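PDB 4QTO: betaine aldehyde dehydrogenase from Staphylococcus aureus subsp. aureus COL, which catalyses the NAD-dependent oxidation of betaine aldehyde to glycine betaine. Local coordinates for residues 138-143 / 190-195; 92-97 / 146-151; 105-110 / 217-222; 81-86 / 198-203. One frame throughout, in Å; residues are numbered along the deposited sequence. Where two conformers were deposited one is given.

Contact 1: 138-143 / 190-195; sequences NVFMYF and KIAPAL
A192 pushes its methyl group between the rings of F140 and F143, which stand one turn apart on helix 126-146. The apolar contacts centre on that methyl: A192 CB lies 3.6 Å from F143 CD2 and 3.7 Å from F140 CD1, with V139 CG1 at its margin. Both phenylalanines hold CG beside the backbone N and anti to the carbonyl carbon (chi1 -75° in each), a setting that brings the two rings up to the same methyl. F140 then reaches on to I191, whose CG2 meets the edge of the ring close to its plane, 3.9 Å from F140 CE1.

The aromatic contact is a CH-pi one. P193 lays its pyrrolidine on a face of F143, with P193 CD 4.0 Å from the ring centroid and 12° off the normal; Y142 CD2 covers the other face, so the ring is clamped between the two. The proline also interrupts the helix's own bonding, since its N has no hydrogen to give to the turn before, and helix 183-197 kinks there.

F140 also packs against I103 and A104 of helix 93-109. With alanine at the nearest point, the segment axes come within 8.9 Å and run almost parallel, 16° apart. Helix 183-197 joins the parallel strands 162-177 and 200-204 as the connecting helix of a beta-alpha-beta crossover in the Rossmann-type sheet, and helix 126-146 packs against it.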
loop_
_atom_site.group_PDB
_atom_site.type_symbol
_atom_site.label_atom_id
_atom_site.label_comp_id
_atom_site.label_asym_id
_atom_site.label_seq_id
_atom_site.Cartn_x
_atom_site.Cartn_y
_atom_site.Cartn_z
ATOM N N ASN A 138 -19.609 12.482 -7.189
ATOM C CA ASN A 138 -18.267 11.933 -7.259
ATOM C C ASN A 138 -17.734 11.403 -5.927
ATOM O O ASN A 138 -16.983 10.440 -5.917
ATOM C CB ASN A 138 -17.312 12.903 -7.900
ATOM C CG ASN A 138 -17.556 13.026 -9.393
ATOM O OD1 ASN A 138 -17.953 12.022 -10.044
ATOM N ND2 ASN A 138 -17.273 14.189 -9.960
ATOM N N VAL A 139 -18.133 12.008 -4.800
ATOM C CA VAL A 139 -17.743 11.487 -3.500
ATOM C C VAL A 139 -18.336 10.097 -3.267
ATOM O O VAL A 139 -17.662 9.125 -2.911
ATOM C CB VAL A 139 -18.160 12.466 -2.391
ATOM C CG1 VAL A 139 -18.069 11.833 -0.989
ATOM C CG2 VAL A 139 -17.321 13.725 -2.449
ATOM N N PHE A 140 -19.640 9.984 -3.460
ATOM C CA PHE A 140 -20.277 8.686 -3.317
ATOM C C PHE A 140 -19.682 7.661 -4.291
ATOM O O PHE A 140 -19.448 6.521 -3.913
ATOM C CB PHE A 140 -21.818 8.724 -3.441
ATOM C CG PHE A 140 -22.528 9.290 -2.218
ATOM C CD1 PHE A 140 -22.692 8.507 -1.095
ATOM C CD2 PHE A 140 -23.083 10.546 -2.229
ATOM C CE1 PHE A 140 -23.349 8.987 0.035
ATOM C CE2 PHE A 140 -23.754 11.028 -1.094
ATOM C CZ PHE A 140 -23.887 10.245 0.032
ATOM N N MET A 141 -19.439 8.074 -5.534
ATOM C CA MET A 141 -18.914 7.124 -6.527
ATOM C C MET A 141 -17.516 6.660 -6.157
ATOM O O MET A 141 -17.192 5.481 -6.327
ATOM C CB MET A 141 -18.913 7.705 -7.931
ATOM C CG MET A 141 -18.695 6.648 -9.006
ATOM S SD MET A 141 -20.041 5.448 -9.105
ATOM C CE MET A 141 -21.324 6.593 -9.677
ATOM N N TYR A 142 -16.697 7.568 -5.625
ATOM C CA TYR A 142 -15.338 7.236 -5.206
ATOM C C TYR A 142 -15.333 6.169 -4.102
ATOM O O TYR A 142 -14.664 5.137 -4.228
ATOM C CB TYR A 142 -14.597 8.486 -4.691
ATOM C CG TYR A 142 -13.220 8.167 -4.132
ATOM C CD1 TYR A 142 -12.114 8.021 -4.975
ATOM C CD2 TYR A 142 -13.026 7.985 -2.754
ATOM C CE1 TYR A 142 -10.850 7.722 -4.455
ATOM C CE2 TYR A 142 -11.793 7.660 -2.251
ATOM C CZ TYR A 142 -10.710 7.538 -3.092
ATOM O OH TYR A 142 -9.464 7.251 -2.560
ATOM N N PHE A 143 -16.123 6.403 -3.050
ATOM C CA PHE A 143 -16.209 5.466 -1.941
ATOM C C PHE A 143 -16.876 4.141 -2.329
ATOM O O PHE A 143 -16.497 3.097 -1.813
ATOM C CB PHE A 143 -16.835 6.114 -0.710
ATOM C CG PHE A 143 -15.885 7.039 -0.024
ATOM C CD1 PHE A 143 -14.791 6.537 0.649
ATOM C CD2 PHE A 143 -16.031 8.423 -0.097
ATOM C CE1 PHE A 143 -13.859 7.380 1.258
ATOM C CE2 PHE A 143 -15.128 9.257 0.516
ATOM C CZ PHE A 143 -14.036 8.743 1.199
ATOM N N LYS A 190 -19.020 12.102 5.150
ATOM C CA LYS A 190 -19.172 11.236 6.292
ATOM C C LYS A 190 -19.982 9.971 5.980
ATOM O O LYS A 190 -19.565 8.853 6.334
ATOM C CB LYS A 190 -19.805 12.018 7.464
ATOM C CG LYS A 190 -19.041 13.288 7.857
ATOM C CD LYS A 190 -19.606 13.901 9.114
ATOM C CE LYS A 190 -19.028 15.260 9.458
ATOM N NZ LYS A 190 -17.578 15.238 9.690
ATOM N N ILE A 191 -21.113 10.121 5.281
ATOM C CA ILE A 191 -21.975 8.988 5.002
ATOM C C ILE A 191 -21.299 7.992 4.091
ATOM O O ILE A 191 -21.367 6.766 4.324
ATOM C CB ILE A 191 -23.278 9.446 4.320
ATOM C CG1 ILE A 191 -24.139 10.234 5.316
ATOM C CG2 ILE A 191 -24.076 8.278 3.813
ATOM C CD1 ILE A 191 -25.219 11.029 4.626
ATOM N N ALA A 192 -20.644 8.481 3.039
ATOM C CA ALA A 192 -20.116 7.565 2.027
ATOM C C ALA A 192 -19.144 6.537 2.591
ATOM O O ALA A 192 -19.310 5.323 2.352
ATOM C CB ALA A 192 -19.532 8.322 0.859
ATOM N N PRO A 193 -18.108 6.962 3.346
ATOM C CA PRO A 193 -17.216 5.935 3.897
ATOM C C PRO A 193 -17.851 5.101 4.982
ATOM O O PRO A 193 -17.533 3.931 5.115
ATOM C CB PRO A 193 -16.030 6.751 4.435
ATOM C CG PRO A 193 -16.606 8.116 4.703
ATOM C CD PRO A 193 -17.566 8.317 3.560
ATOM N N ALA A 194 -18.749 5.669 5.775
ATOM C CA ALA A 194 -19.387 4.906 6.841
ATOM C C ALA A 194 -20.158 3.743 6.233
ATOM O O ALA A 194 -20.066 2.601 6.691
ATOM C CB ALA A 194 -20.321 5.780 7.650
ATOM N N LEU A 195 -20.934 4.021 5.185
ATOM C CA LEU A 195 -21.681 2.935 4.551
ATOM C C LEU A 195 -20.782 1.975 3.807
ATOM O O LEU A 195 -21.016 0.766 3.872
ATOM C CB LEU A 195 -22.779 3.471 3.627
ATOM C CG LEU A 195 -23.914 4.201 4.352
ATOM C CD1 LEU A 195 -24.906 4.725 3.333
ATOM C CD2 LEU A 195 -24.606 3.279 5.342
#

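Contact 2: 92-97 / 146-151; sequences TAETRG and LADKDG
A93 and A147 meet as small groups at the start of helix 93-109. A93 CB lies over the backbone of the 146-149 turn, 3.5 Å from A147 O, while A147 CB points back at the helix and sits 3.8 Å from G97 CA, where the glycine lets the two backbones close in.

Beside them D148 turns its CB toward the helix, 3.7 Å from A93 CB, and its carboxylate crosses E94 at an angle, with D148 OD2 3.8 Å from E94 CB. With CG anti to the backbone N (chi1 -179°), E94 runs out extended past D148 and brings E94 OE2 to 4.6 Å from D148 OD2. The two carboxylate planes are 48° apart. Q477 of the second subunit bonds to both of these oxygens through its NE2, while K149 NZ grips D148 OD1 on the syn side at 2.7 Å.

At the opposite flank a water in the plane of the R96 guanidinium accepts from R96 NH2 and donates to A147 O; R96 NE is held by A196 O. The like charges of E94 and D148 are thus probably tolerated because an amide from another subunit bridges them and a lysine offsets D148, which couples this turn to the assembly.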
loop_
_atom_site.group_PDB
_atom_site.type_symbol
_atom_site.label_atom_id
_atom_site.label_comp_id
_atom_site.label_asym_id
_atom_site.label_seq_id
_atom_site.Cartn_x
_atom_site.Cartn_y
_atom_site.Cartn_z
ATOM N N THR A 92 -21.222 -8.349 2.032
ATOM C CA THR A 92 -19.956 -8.322 1.281
ATOM C C THR A 92 -19.578 -6.895 0.930
ATOM O O THR A 92 -20.434 -6.026 0.722
ATOM C CB THR A 92 -19.969 -9.153 -0.024
ATOM O OG1 THR A 92 -20.787 -8.523 -1.007
ATOM C CG2 THR A 92 -20.406 -10.601 0.223
ATOM N N ALA A 93 -18.272 -6.616 0.862
ATOM C CA ALA A 93 -17.836 -5.242 0.549
ATOM C C ALA A 93 -18.274 -4.844 -0.851
ATOM O O ALA A 93 -18.636 -3.701 -1.091
ATOM C CB ALA A 93 -16.327 -5.098 0.721
ATOM N N GLU A 94 -18.253 -5.801 -1.770
ATOM C CA GLU A 94 -18.676 -5.541 -3.161
ATOM C C GLU A 94 -20.147 -5.100 -3.194
ATOM O O GLU A 94 -20.496 -4.132 -3.862
ATOM C CB GLU A 94 -18.500 -6.806 -3.992
ATOM C CG GLU A 94 -18.890 -6.623 -5.450
ATOM C CD GLU A 94 -18.845 -7.949 -6.191
ATOM O OE1 GLU A 94 -19.688 -8.840 -5.904
ATOM O OE2 GLU A 94 -17.940 -8.134 -7.054
ATOM N N THR A 95 -20.985 -5.759 -2.409
ATOM C CA THR A 95 -22.408 -5.380 -2.323
ATOM C C THR A 95 -22.598 -4.028 -1.655
ATOM O O THR A 95 -23.404 -3.238 -2.126
ATOM C CB THR A 95 -23.237 -6.506 -1.681
ATOM O OG1 THR A 95 -23.276 -7.612 -2.587
ATOM C CG2 THR A 95 -24.691 -6.045 -1.418
ATOM N N ARG A 96 -21.851 -3.755 -0.585
ATOM C CA ARG A 96 -21.910 -2.446 0.036
ATOM C C ARG A 96 -21.545 -1.363 -0.983
ATOM O O ARG A 96 -22.205 -0.334 -1.075
ATOM C CB ARG A 96 -21.030 -2.366 1.279
ATOM C CG ARG A 96 -21.495 -3.265 2.434
ATOM C CD ARG A 96 -20.894 -2.828 3.760
ATOM N NE ARG A 96 -19.444 -2.880 3.744
ATOM C CZ ARG A 96 -18.703 -3.888 4.180
ATOM N NH1 ARG A 96 -19.256 -4.888 4.859
ATOM N NH2 ARG A 96 -17.385 -3.811 4.051
ATOM N N GLY A 97 -20.514 -1.618 -1.780
ATOM C CA GLY A 97 -20.123 -0.668 -2.794
ATOM C C GLY A 97 -21.223 -0.433 -3.826
ATOM O O GLY A 97 -21.457 0.707 -4.247
ATOM N N LEU A 146 -14.140 2.230 -3.752
ATOM C CA LEU A 146 -13.105 1.864 -2.817
ATOM C C LEU A 146 -13.522 0.714 -1.872
ATOM O O LEU A 146 -12.654 0.035 -1.280
ATOM C CB LEU A 146 -12.728 3.085 -1.966
ATOM C CG LEU A 146 -11.496 3.011 -1.093
ATOM C CD1 LEU A 146 -10.278 2.636 -1.917
ATOM C CD2 LEU A 146 -11.269 4.359 -0.406
ATOM N N ALA A 147 -14.839 0.517 -1.746
ATOM C CA ALA A 147 -15.391 -0.364 -0.696
ATOM C C ALA A 147 -14.759 -1.733 -0.593
ATOM O O ALA A 147 -14.441 -2.180 0.525
ATOM C CB ALA A 147 -16.886 -0.512 -0.859
ATOM N N ASP A 148 -14.522 -2.349 -1.744
ATOM C CA ASP A 148 -13.989 -3.699 -1.789
ATOM C C ASP A 148 -12.537 -3.852 -2.181
ATOM O O ASP A 148 -12.093 -4.953 -2.567
ATOM C CB ASP A 148 -14.877 -4.586 -2.686
ATOM C CG ASP A 148 -14.796 -4.220 -4.145
ATOM O OD1 ASP A 148 -14.221 -3.163 -4.478
ATOM O OD2 ASP A 148 -15.274 -5.019 -4.983
ATOM N N LYS A 149 -11.757 -2.791 -2.038
ATOM C CA LYS A 149 -10.373 -2.815 -2.464
ATOM C C LYS A 149 -9.287 -3.132 -1.383
ATOM O O LYS A 149 -8.132 -3.244 -1.759
ATOM C CB LYS A 149 -10.024 -1.520 -3.190
ATOM C CG LYS A 149 -10.945 -1.166 -4.385
ATOM C CD LYS A 149 -10.991 -2.272 -5.434
ATOM C CE LYS A 149 -11.734 -1.867 -6.725
ATOM N NZ LYS A 149 -13.176 -1.761 -6.488
ATOM N N ASP A 150 -9.676 -3.355 -0.119
ATOM C CA ASP A 150 -8.730 -3.746 0.951
ATOM C C ASP A 150 -9.263 -4.988 1.684
ATOM O O ASP A 150 -9.703 -5.991 1.079
ATOM C CB ASP A 150 -8.538 -2.601 1.971
ATOM C CG ASP A 150 -7.150 -2.646 2.718
ATOM O OD1 ASP A 150 -6.439 -3.693 2.761
ATOM O OD2 ASP A 150 -6.750 -1.581 3.254
ATOM N N GLY A 151 -9.267 -4.884 3.006
ATOM C CA GLY A 151 -9.636 -5.998 3.836
ATOM C C GLY A 151 -8.595 -6.228 4.923
ATOM O O GLY A 151 -8.935 -6.785 5.962
HETATM O O HOH W 1 -15.576 -2.164 2.907
#

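Contact 3: 105-110 / 217-222; sequences DKIKEH and FELMEE
This is a partly buried, mixed apolar and ionic contact between two helices: K106 and H110, at the C-terminal end of helix 93-109, meet L219 and E222 on helix 211-223. The second helix follows strand 200-204 and leads to strand 230-232, the parallel neighbour of that strand, so it is the connecting helix of a beta-alpha-beta crossover in the Rossmann-type sheet. The segment axes pass 10.5 Å apart at a steep 128°, and at this separation side chains, not backbones, bridge the gap.

L219 is the apolar centre. Its CD2 touches the imidazole of H110 obliquely, 3.6 Å from H110 CD2, and its CD1 looks toward I107 CD1 at a loose 4.5 Å. K106 runs past the leucine, its CD 3.6 Å from L219 O, so that a lysine methylene rests on that carbonyl oxygen. I107 carries the packing inward, onto V216 of the same helix as L219 and I136 of helix 126-146.

The polar end lies on the more exposed side, at E222. K106 stays extended as far as CE and then bends (chi4 -70°), which brings its ammonium over E222 CB and onto the carboxylate. One water adds a second link, hydrogen-bonded to H110 NE2 in the plane of the ring and donating to E222 OE1. That oxygen therefore has two partners: the water at 2.7 Å, and K106 NZ in a salt bridge of 2.9 Å, which meets E222 OE1 on its anti side, 15° out of the carboxylate plane.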
loop_
_atom_site.group_PDB
_atom_site.type_symbol
_atom_site.label_atom_id
_atom_site.label_comp_id
_atom_site.label_asym_id
_atom_site.label_seq_id
_atom_site.Cartn_x
_atom_site.Cartn_y
_atom_site.Cartn_z
ATOM N N ASP A 105 -25.893 7.530 -7.912
ATOM C CA ASP A 105 -26.740 7.686 -9.084
ATOM C C ASP A 105 -28.023 8.503 -8.765
ATOM O O ASP A 105 -28.466 9.294 -9.582
ATOM C CB ASP A 105 -27.057 6.342 -9.656
ATOM C CG ASP A 105 -25.830 5.676 -10.304
ATOM O OD1 ASP A 105 -24.868 6.354 -10.682
ATOM O OD2 ASP A 105 -25.901 4.457 -10.484
ATOM N N LYS A 106 -28.571 8.337 -7.565
ATOM C CA LYS A 106 -29.731 9.151 -7.143
ATOM C C LYS A 106 -29.374 10.632 -7.003
ATOM O O LYS A 106 -30.185 11.483 -7.345
ATOM C CB LYS A 106 -30.327 8.584 -5.863
ATOM C CG LYS A 106 -31.113 7.312 -6.177
ATOM C CD LYS A 106 -31.641 6.658 -4.937
ATOM C CE LYS A 106 -32.418 5.386 -5.250
ATOM N NZ LYS A 106 -33.736 5.559 -5.921
ATOM N N ILE A 107 -28.150 10.931 -6.555
ATOM C CA ILE A 107 -27.734 12.332 -6.450
ATOM C C ILE A 107 -27.724 12.976 -7.840
ATOM O O ILE A 107 -28.277 14.060 -8.022
ATOM C CB ILE A 107 -26.334 12.472 -5.814
ATOM C CG1 ILE A 107 -26.323 11.902 -4.387
ATOM C CG2 ILE A 107 -25.883 13.916 -5.856
ATOM C CD1 ILE A 107 -27.205 12.578 -3.392
ATOM N N LYS A 108 -27.171 12.277 -8.823
ATOM C CA LYS A 108 -27.152 12.797 -10.188
ATOM C C LYS A 108 -28.559 12.899 -10.779
ATOM O O LYS A 108 -28.911 13.924 -11.399
ATOM C CB LYS A 108 -26.252 11.953 -11.074
ATOM C CG LYS A 108 -26.170 12.489 -12.497
ATOM C CD LYS A 108 -25.227 11.657 -13.346
ATOM C CE LYS A 108 -23.798 11.820 -12.897
ATOM N NZ LYS A 108 -23.365 13.220 -12.744
ATOM N N GLU A 109 -29.411 11.905 -10.533
ATOM C CA GLU A 109 -30.780 11.918 -11.011
ATOM C C GLU A 109 -31.538 13.143 -10.507
ATOM O O GLU A 109 -32.301 13.757 -11.258
ATOM C CB GLU A 109 -31.497 10.640 -10.529
ATOM C CG GLU A 109 -32.962 10.575 -10.834
ATOM C CD GLU A 109 -33.626 9.308 -10.289
ATOM O OE1 GLU A 109 -32.939 8.506 -9.608
ATOM O OE2 GLU A 109 -34.851 9.134 -10.577
ATOM N N HIS A 110 -31.294 13.501 -9.260
ATOM C CA HIS A 110 -31.984 14.608 -8.599
ATOM C C HIS A 110 -31.172 15.883 -8.458
ATOM O O HIS A 110 -31.482 16.720 -7.602
ATOM C CB HIS A 110 -32.488 14.145 -7.224
ATOM C CG HIS A 110 -33.473 13.035 -7.296
ATOM N ND1 HIS A 110 -34.779 13.235 -7.695
ATOM C CD2 HIS A 110 -33.354 11.710 -7.059
ATOM C CE1 HIS A 110 -35.414 12.074 -7.699
ATOM N NE2 HIS A 110 -34.582 11.144 -7.291
ATOM N N PHE A 217 -31.589 11.361 3.041
ATOM C CA PHE A 217 -32.101 10.226 3.808
ATOM C C PHE A 217 -33.276 9.561 3.076
ATOM O O PHE A 217 -33.381 8.330 3.066
ATOM C CB PHE A 217 -32.421 10.566 5.245
ATOM C CG PHE A 217 -31.250 10.363 6.152
ATOM C CD1 PHE A 217 -30.204 11.268 6.165
ATOM C CD2 PHE A 217 -31.190 9.235 6.942
ATOM C CE1 PHE A 217 -29.094 11.036 6.966
ATOM C CE2 PHE A 217 -30.098 9.014 7.772
ATOM C CZ PHE A 217 -29.059 9.901 7.778
ATOM N N GLU A 218 -34.160 10.363 2.477
ATOM C CA GLU A 218 -35.250 9.778 1.648
ATOM C C GLU A 218 -34.631 8.929 0.527
ATOM O O GLU A 218 -35.074 7.808 0.271
ATOM C CB GLU A 218 -36.131 10.857 1.038
ATOM C CG GLU A 218 -36.922 11.682 2.058
ATOM C CD GLU A 218 -37.790 12.739 1.420
ATOM O OE1 GLU A 218 -37.570 13.071 0.215
ATOM O OE2 GLU A 218 -38.707 13.220 2.118
ATOM N N LEU A 219 -33.612 9.463 -0.147
ATOM C CA LEU A 219 -32.971 8.727 -1.249
ATOM C C LEU A 219 -32.262 7.449 -0.783
ATOM O O LEU A 219 -32.317 6.413 -1.452
ATOM C CB LEU A 219 -32.012 9.643 -2.023
ATOM C CG LEU A 219 -32.647 10.872 -2.663
ATOM C CD1 LEU A 219 -31.584 11.765 -3.281
ATOM C CD2 LEU A 219 -33.686 10.481 -3.713
ATOM N N MET A 220 -31.573 7.527 0.354
ATOM C CA MET A 220 -30.927 6.331 0.919
ATOM C C MET A 220 -31.950 5.255 1.277
ATOM O O MET A 220 -31.731 4.061 1.041
ATOM C CB MET A 220 -30.070 6.689 2.116
ATOM C CG MET A 220 -28.848 7.476 1.679
ATOM S SD MET A 220 -27.634 7.649 3.018
ATOM C CE MET A 220 -28.474 8.825 3.999
ATOM N N GLU A 221 -33.069 5.666 1.839
ATOM C CA GLU A 221 -34.141 4.703 2.129
ATOM C C GLU A 221 -34.630 3.987 0.863
ATOM O O GLU A 221 -34.908 2.792 0.895
ATOM C CB GLU A 221 -35.312 5.393 2.835
ATOM C CG GLU A 221 -36.484 4.441 3.119
ATOM C CD GLU A 221 -37.592 5.097 3.909
ATOM O OE1 GLU A 221 -37.961 6.246 3.572
ATOM O OE2 GLU A 221 -38.116 4.410 4.863
ATOM N N GLU A 222 -34.705 4.706 -0.255
ATOM C CA GLU A 222 -35.106 4.118 -1.537
ATOM C C GLU A 222 -34.127 3.033 -2.006
ATOM O O GLU A 222 -34.532 2.060 -2.623
ATOM C CB GLU A 222 -35.180 5.197 -2.615
ATOM C CG GLU A 222 -36.262 6.231 -2.430
ATOM C CD GLU A 222 -36.193 7.369 -3.450
ATOM O OE1 GLU A 222 -35.355 7.330 -4.371
ATOM O OE2 GLU A 222 -37.032 8.284 -3.350
HETATM O O HOH W 2 -35.368 8.593 -6.732
#

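Contact 4: 81-86 / 198-203; sequences RAFESG and GCSLVM
S200 and F83 make the heart of this contact. The serine points its CB at the last turns of helix 69-85, and S200 OG settles near two CB atoms there, 3.8 Å from F83 CB and 3.9 Å from A82 CB. It also comes to 3.5 Å from F83 N, but the angle is too poor for a hydrogen bond; its partner is A79 O, one turn earlier in the same helix. The hydroxyl thus fastens the beginning of strand 200-204 to the helix by a bond to a main-chain carbonyl, with A82 and F83 packed around it.

F83 supplies the larger surface. Its CG stands anti to the backbone N (chi1 -172°), and that torsion carries the ring along the chain leading into the strand. The ring approaches with its edge: F83 CE1 lies 3.7 Å from G198 O and 4.3 Å from C199 CA, both near the ring plane.

Both segments lie at helix ends, which probably helps to set these groups. Helix 183-197 finishes at G198, whose positive phi and two bonds back into the last turn make a Schellman motif; after C199 the chain enters strand 200-204. Helix 69-85 ends with S85 OG donating to A82 O at 2.7 Å, and G86 takes positive phi.

Farther out, F83 touches P170 of strand 162-177 and K462 of the fourth subunit. S200 pairs through its backbone with G172 and V174 of strand 162-177, while V202 packs on A75, I76 and A79, so helix 69-85 packs on this part of the sheet.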
loop_
_atom_site.group_PDB
_atom_site.type_symbol
_atom_site.label_atom_id
_atom_site.label_comp_id
_atom_site.label_asym_id
_atom_site.label_seq_id
_atom_site.Cartn_x
_atom_site.Cartn_y
_atom_site.Cartn_z
ATOM N N ARG A 81 -27.787 -1.944 17.711
ATOM C CA ARG A 81 -28.490 -3.205 17.458
ATOM C C ARG A 81 -28.268 -3.687 16.014
ATOM O O ARG A 81 -27.967 -4.869 15.771
ATOM C CB ARG A 81 -29.991 -3.034 17.728
ATOM C CG ARG A 81 -30.735 -4.358 17.739
ATOM C CD ARG A 81 -32.231 -4.179 17.522
ATOM N NE ARG A 81 -32.494 -3.722 16.152
ATOM C CZ ARG A 81 -33.051 -2.557 15.821
ATOM N NH1 ARG A 81 -33.502 -1.722 16.754
ATOM N NH2 ARG A 81 -33.229 -2.267 14.532
ATOM N N ALA A 82 -28.397 -2.758 15.082
ATOM C CA ALA A 82 -28.181 -3.037 13.679
ATOM C C ALA A 82 -26.738 -3.513 13.424
ATOM O O ALA A 82 -26.516 -4.493 12.690
ATOM C CB ALA A 82 -28.515 -1.840 12.832
ATOM N N PHE A 83 -25.768 -2.831 14.030
ATOM C CA PHE A 83 -24.374 -3.213 13.859
ATOM C C PHE A 83 -24.153 -4.659 14.353
ATOM O O PHE A 83 -23.551 -5.476 13.636
ATOM C CB PHE A 83 -23.427 -2.247 14.588
ATOM C CG PHE A 83 -22.002 -2.515 14.270
ATOM C CD1 PHE A 83 -21.467 -2.043 13.075
ATOM C CD2 PHE A 83 -21.214 -3.271 15.096
ATOM C CE1 PHE A 83 -20.184 -2.358 12.704
ATOM C CE2 PHE A 83 -19.906 -3.566 14.724
ATOM C CZ PHE A 83 -19.402 -3.111 13.545
ATOM N N GLU A 84 -24.693 -4.986 15.526
ATOM C CA GLU A 84 -24.502 -6.326 16.111
ATOM C C GLU A 84 -25.232 -7.404 15.326
ATOM O O GLU A 84 -24.796 -8.550 15.350
ATOM C CB GLU A 84 -24.932 -6.356 17.567
ATOM C CG GLU A 84 -24.169 -5.341 18.423
ATOM C CD GLU A 84 -22.660 -5.523 18.373
ATOM O OE1 GLU A 84 -22.199 -6.666 18.247
ATOM O OE2 GLU A 84 -21.907 -4.556 18.504
ATOM N N SER A 85 -26.295 -7.043 14.608
ATOM C CA SER A 85 -27.039 -8.036 13.818
ATOM C C SER A 85 -26.211 -8.527 12.645
ATOM O O SER A 85 -26.461 -9.631 12.119
ATOM C CB SER A 85 -28.345 -7.435 13.257
ATOM O OG SER A 85 -28.046 -6.616 12.097
ATOM N N GLY A 86 -25.268 -7.708 12.179
ATOM C CA GLY A 86 -24.418 -8.047 11.043
ATOM C C GLY A 86 -25.008 -7.858 9.670
ATOM O O GLY A 86 -24.334 -8.092 8.671
ATOM N N GLY A 198 -19.294 -0.582 6.276
ATOM C CA GLY A 198 -20.208 -1.420 7.045
ATOM C C GLY A 198 -20.572 -0.901 8.425
ATOM O O GLY A 198 -21.140 -1.666 9.233
ATOM N N CYS A 199 -20.329 0.385 8.694
ATOM C CA CYS A 199 -20.748 0.963 9.963
ATOM C C CYS A 199 -22.248 1.229 10.013
ATOM O O CYS A 199 -22.931 1.179 8.994
ATOM C CB CYS A 199 -20.051 2.318 10.160
ATOM S SG CYS A 199 -18.266 2.251 10.342
ATOM N N SER A 200 -22.753 1.506 11.229
ATOM C CA SER A 200 -24.097 2.055 11.391
ATOM C C SER A 200 -23.855 3.510 11.773
ATOM O O SER A 200 -22.898 3.810 12.496
ATOM C CB SER A 200 -24.878 1.378 12.507
ATOM O OG SER A 200 -25.176 0.049 12.171
ATOM N N LEU A 201 -24.735 4.411 11.353
ATOM C CA LEU A 201 -24.537 5.829 11.611
ATOM C C LEU A 201 -25.764 6.549 12.114
ATOM O O LEU A 201 -26.893 6.158 11.846
ATOM C CB LEU A 201 -24.035 6.517 10.330
ATOM C CG LEU A 201 -24.972 6.545 9.103
ATOM C CD1 LEU A 201 -25.852 7.788 9.152
ATOM C CD2 LEU A 201 -24.178 6.562 7.789
ATOM N N VAL A 202 -25.490 7.606 12.864
ATOM C CA VAL A 202 -26.513 8.553 13.322
ATOM C C VAL A 202 -26.007 9.929 12.944
ATOM O O VAL A 202 -24.959 10.382 13.450
ATOM C CB VAL A 202 -26.787 8.486 14.835
ATOM C CG1 VAL A 202 -27.923 9.460 15.208
ATOM C CG2 VAL A 202 -27.142 7.084 15.293
ATOM N N MET A 203 -26.736 10.616 12.067
ATOM C CA MET A 203 -26.342 11.936 11.595
ATOM C C MET A 203 -27.269 13.014 12.067
ATOM O O MET A 203 -28.489 12.792 12.148
ATOM C CB MET A 203 -26.329 11.962 10.060
ATOM C CG MET A 203 -26.041 13.342 9.491
ATOM S SD MET A 203 -25.577 13.400 7.738
ATOM C CE MET A 203 -23.906 12.792 7.863
#

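In the fold
From the N terminus, helix 69-85 comes first, and contact 4 closes the longest loop, 111 residues, by joining it to the start of strand 200-204. Helix 93-109 follows and serves twice: its beginning meets the turn after helix 126-146 in contact 2, its end meets helix 211-223 in contact 3. Contact 1 joins helices 126-146 and 183-197. Contacts 1 and 2 nest within the loop of contact 4, and contact 1 also within that of contact 3; contact 2 crosses contacts 1 and 3, and contacts 3 and 4 cross. M220 on I191 and L195, and R96 on L195, link helix to helix; F217 on L201 and M203 links helix to strand.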